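Local coordinates for protein anastral spindle 2, SAS 4 (Drosophila melanogaster, PDB 4BY2) that is an engineered fusion of the Ana2 proline-rich motif and the Sas-4 TCP domain, whose complex serves centriole assembly, Sas-4 probably acting as a tubulin-binding adaptor, at residues D11-R19 / M97-K105. Residues are numbered along the deposited sequence; the frame is centred on the assembly and turned at random.
Sequences DMLPRLAPR and MLYFNKDIK
Pro14, in the Ana2 part of this engineered fusion, lays its ring against the hairpin turn that links strands 94-98 and 104-108 of the Sas-4 TCP domain. Pro14 CD meets Phe100 CZ at 3.7 Å, the two side chains crossing at about a right angle, while Pro14 CG and CB lie against the outer end of the Asn101 amide, tilted from its plane, with Pro14 CB 3.4 Å from Asn101 ND2. Phe100 and Asn101 are the central pair of a type I turn from Tyr99 to Lys102, and a G1 beta bulge at left-handed Lys102 closes the hairpin. The Tyr99 ring is sandwiched: Pro14 CA lies 4.2 Å above one face and Met97 CG 3.6 Å above the other, both offset toward the rim, while the Met12 carbonyl carbon reaches the ring edge. Met97 swings CG away from its own N (chi1 -178°), then bends at chi2 and chi3 so that its CE lies 3.8 Å from Met12 CE.

The polar links run through backbone groups of 11-19. A single water donates to Arg15 O at 2.7 Å and to Asp103 OD2 at 3.0 Å. Tyr116, on strand 113-118, hydrogen-bonds through its hydroxyl to both that carboxylate oxygen and Arg15 N, and Asn84 binds Met12 O. Direct contact is thus van der Waals packing, chiefly of Pro14 and Met12, with polar links supplied by one water, Tyr116 and Asn84.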
# COMPACT_ATOMS: atom_id res chain seq x y z
N ASP A 11 -0.17 16.91 8.93
CA ASP A 11 -1.01 16.31 9.96
C ASP A 11 -2.30 17.11 10.19
O ASP A 11 -2.41 18.26 9.75
CB ASP A 11 -0.22 16.11 11.27
CG ASP A 11 -0.73 15.01 12.19
OD1 ASP A 11 -1.61 14.23 11.76
OD2 ASP A 11 -0.23 14.92 13.34
N MET A 12 -3.30 16.47 10.86
CA MET A 12 -4.64 17.00 11.18
C MET A 12 -5.51 17.22 9.92
O MET A 12 -6.72 17.41 10.04
CB MET A 12 -4.59 18.25 12.08
CG MET A 12 -4.46 17.92 13.57
SD MET A 12 -2.83 17.28 14.06
CE MET A 12 -3.13 16.91 15.77
N LEU A 13 -4.89 17.14 8.72
CA LEU A 13 -5.55 17.25 7.42
C LEU A 13 -5.55 15.89 6.70
O LEU A 13 -4.53 15.19 6.74
CB LEU A 13 -4.86 18.31 6.55
CG LEU A 13 -5.41 19.73 6.68
CD1 LEU A 13 -4.40 20.75 6.18
CD2 LEU A 13 -6.74 19.89 5.93
N PRO A 14 -6.67 15.49 6.05
CA PRO A 14 -6.69 14.18 5.38
C PRO A 14 -5.81 14.10 4.14
O PRO A 14 -5.57 15.11 3.47
CB PRO A 14 -8.17 13.98 5.02
CG PRO A 14 -8.92 15.04 5.78
CD PRO A 14 -7.96 16.18 5.92
N ARG A 15 -5.30 12.89 3.85
CA ARG A 15 -4.45 12.58 2.70
C ARG A 15 -5.29 12.55 1.42
O ARG A 15 -6.50 12.31 1.48
CB ARG A 15 -3.77 11.21 2.88
CG ARG A 15 -2.70 11.14 3.96
CD ARG A 15 -2.24 9.71 4.11
NE ARG A 15 -1.15 9.56 5.07
CZ ARG A 15 -0.56 8.41 5.37
NH1 ARG A 15 -0.96 7.28 4.78
NH2 ARG A 15 0.43 8.36 6.25
N LEU A 16 -4.63 12.76 0.26
CA LEU A 16 -5.29 12.69 -1.04
C LEU A 16 -5.37 11.21 -1.46
O LEU A 16 -4.35 10.53 -1.50
CB LEU A 16 -4.55 13.53 -2.10
CG LEU A 16 -4.68 15.05 -1.96
CD1 LEU A 16 -3.44 15.76 -2.48
CD2 LEU A 16 -5.94 15.57 -2.64
N ALA A 17 -6.61 10.73 -1.72
CA ALA A 17 -6.91 9.34 -2.09
C ALA A 17 -6.20 8.87 -3.36
O ALA A 17 -6.32 9.53 -4.40
CB ALA A 17 -8.41 9.12 -2.21
N PRO A 18 -5.46 7.74 -3.31
CA PRO A 18 -4.75 7.27 -4.51
C PRO A 18 -5.65 6.56 -5.52
O PRO A 18 -6.79 6.19 -5.23
CB PRO A 18 -3.69 6.32 -3.94
CG PRO A 18 -4.32 5.78 -2.71
CD PRO A 18 -5.19 6.86 -2.15
N ARG A 19 -5.10 6.36 -6.72
CA ARG A 19 -5.74 5.72 -7.86
C ARG A 19 -4.98 4.40 -8.14
O ARG A 19 -3.75 4.42 -8.09
CB ARG A 19 -5.64 6.66 -9.07
CG ARG A 19 -6.59 6.37 -10.22
CD ARG A 19 -5.90 6.47 -11.57
NE ARG A 19 -5.51 7.84 -11.90
CZ ARG A 19 -6.16 8.63 -12.76
NH1 ARG A 19 -7.24 8.19 -13.38
NH2 ARG A 19 -5.72 9.86 -13.00
N MET A 97 -6.68 8.54 14.56
CA MET A 97 -7.25 9.83 14.20
C MET A 97 -8.48 9.60 13.33
O MET A 97 -8.37 9.10 12.22
CB MET A 97 -6.21 10.71 13.48
CG MET A 97 -6.72 12.11 13.11
SD MET A 97 -6.72 13.32 14.46
CE MET A 97 -5.02 13.84 14.42
N LEU A 98 -9.67 9.94 13.87
CA LEU A 98 -10.95 9.82 13.18
C LEU A 98 -11.27 11.19 12.55
O LEU A 98 -11.78 12.08 13.23
CB LEU A 98 -12.07 9.37 14.14
CG LEU A 98 -12.00 7.93 14.64
CD1 LEU A 98 -11.45 7.86 16.07
CD2 LEU A 98 -13.36 7.27 14.59
N TYR A 99 -10.90 11.36 11.27
CA TYR A 99 -11.10 12.61 10.52
C TYR A 99 -12.57 12.92 10.25
O TYR A 99 -13.41 12.02 10.30
CB TYR A 99 -10.30 12.59 9.20
CG TYR A 99 -8.80 12.54 9.36
CD1 TYR A 99 -8.05 13.70 9.48
CD2 TYR A 99 -8.12 11.32 9.31
CE1 TYR A 99 -6.66 13.66 9.60
CE2 TYR A 99 -6.73 11.27 9.42
CZ TYR A 99 -6.00 12.44 9.57
OH TYR A 99 -4.64 12.38 9.69
N PHE A 100 -12.87 14.20 9.95
CA PHE A 100 -14.20 14.72 9.62
C PHE A 100 -14.82 14.05 8.39
O PHE A 100 -16.04 13.83 8.36
CB PHE A 100 -14.17 16.25 9.45
CG PHE A 100 -13.12 16.79 8.51
CD1 PHE A 100 -13.39 16.97 7.16
CD2 PHE A 100 -11.86 17.17 8.98
CE1 PHE A 100 -12.42 17.48 6.29
CE2 PHE A 100 -10.89 17.68 8.11
CZ PHE A 100 -11.18 17.83 6.77
N ASN A 101 -13.98 13.68 7.39
CA ASN A 101 -14.39 13.03 6.14
C ASN A 101 -14.50 11.48 6.25
O ASN A 101 -14.51 10.80 5.23
CB ASN A 101 -13.47 13.45 4.99
CG ASN A 101 -12.02 13.03 5.11
OD1 ASN A 101 -11.51 12.69 6.18
ND2 ASN A 101 -11.30 13.06 4.00
N LYS A 102 -14.58 10.95 7.50
CA LYS A 102 -14.71 9.53 7.88
C LYS A 102 -13.39 8.72 7.69
O LYS A 102 -13.38 7.50 7.89
CB LYS A 102 -15.92 8.85 7.20
CG LYS A 102 -16.61 7.79 8.04
CD LYS A 102 -17.33 6.76 7.16
CE LYS A 102 -17.94 5.62 7.95
NZ LYS A 102 -19.25 5.99 8.56
N ASP A 103 -12.28 9.41 7.34
CA ASP A 103 -10.95 8.79 7.16
C ASP A 103 -10.36 8.41 8.52
O ASP A 103 -10.56 9.14 9.49
CB ASP A 103 -9.98 9.74 6.43
CG ASP A 103 -10.06 9.76 4.91
OD1 ASP A 103 -11.01 9.15 4.35
OD2 ASP A 103 -9.19 10.39 4.29
N ILE A 104 -9.63 7.29 8.57
CA ILE A 104 -9.01 6.79 9.81
C ILE A 104 -7.49 6.65 9.63
O ILE A 104 -7.04 6.10 8.63
CB ILE A 104 -9.65 5.45 10.30
CG1 ILE A 104 -11.20 5.49 10.29
CG2 ILE A 104 -9.11 5.04 11.68
CD1 ILE A 104 -11.91 4.10 10.26
N LYS A 105 -6.71 7.13 10.61
CA LYS A 105 -5.25 7.01 10.62
C LYS A 105 -4.79 6.31 11.91
O LYS A 105 -4.78 6.92 12.98
CB LYS A 105 -4.58 8.39 10.45
CG LYS A 105 -3.07 8.31 10.24
CD LYS A 105 -2.47 9.68 9.94
CE LYS A 105 -0.98 9.71 10.10
NZ LYS A 105 -0.57 9.74 11.54
O HOH W 1 -8.83 10.92 1.32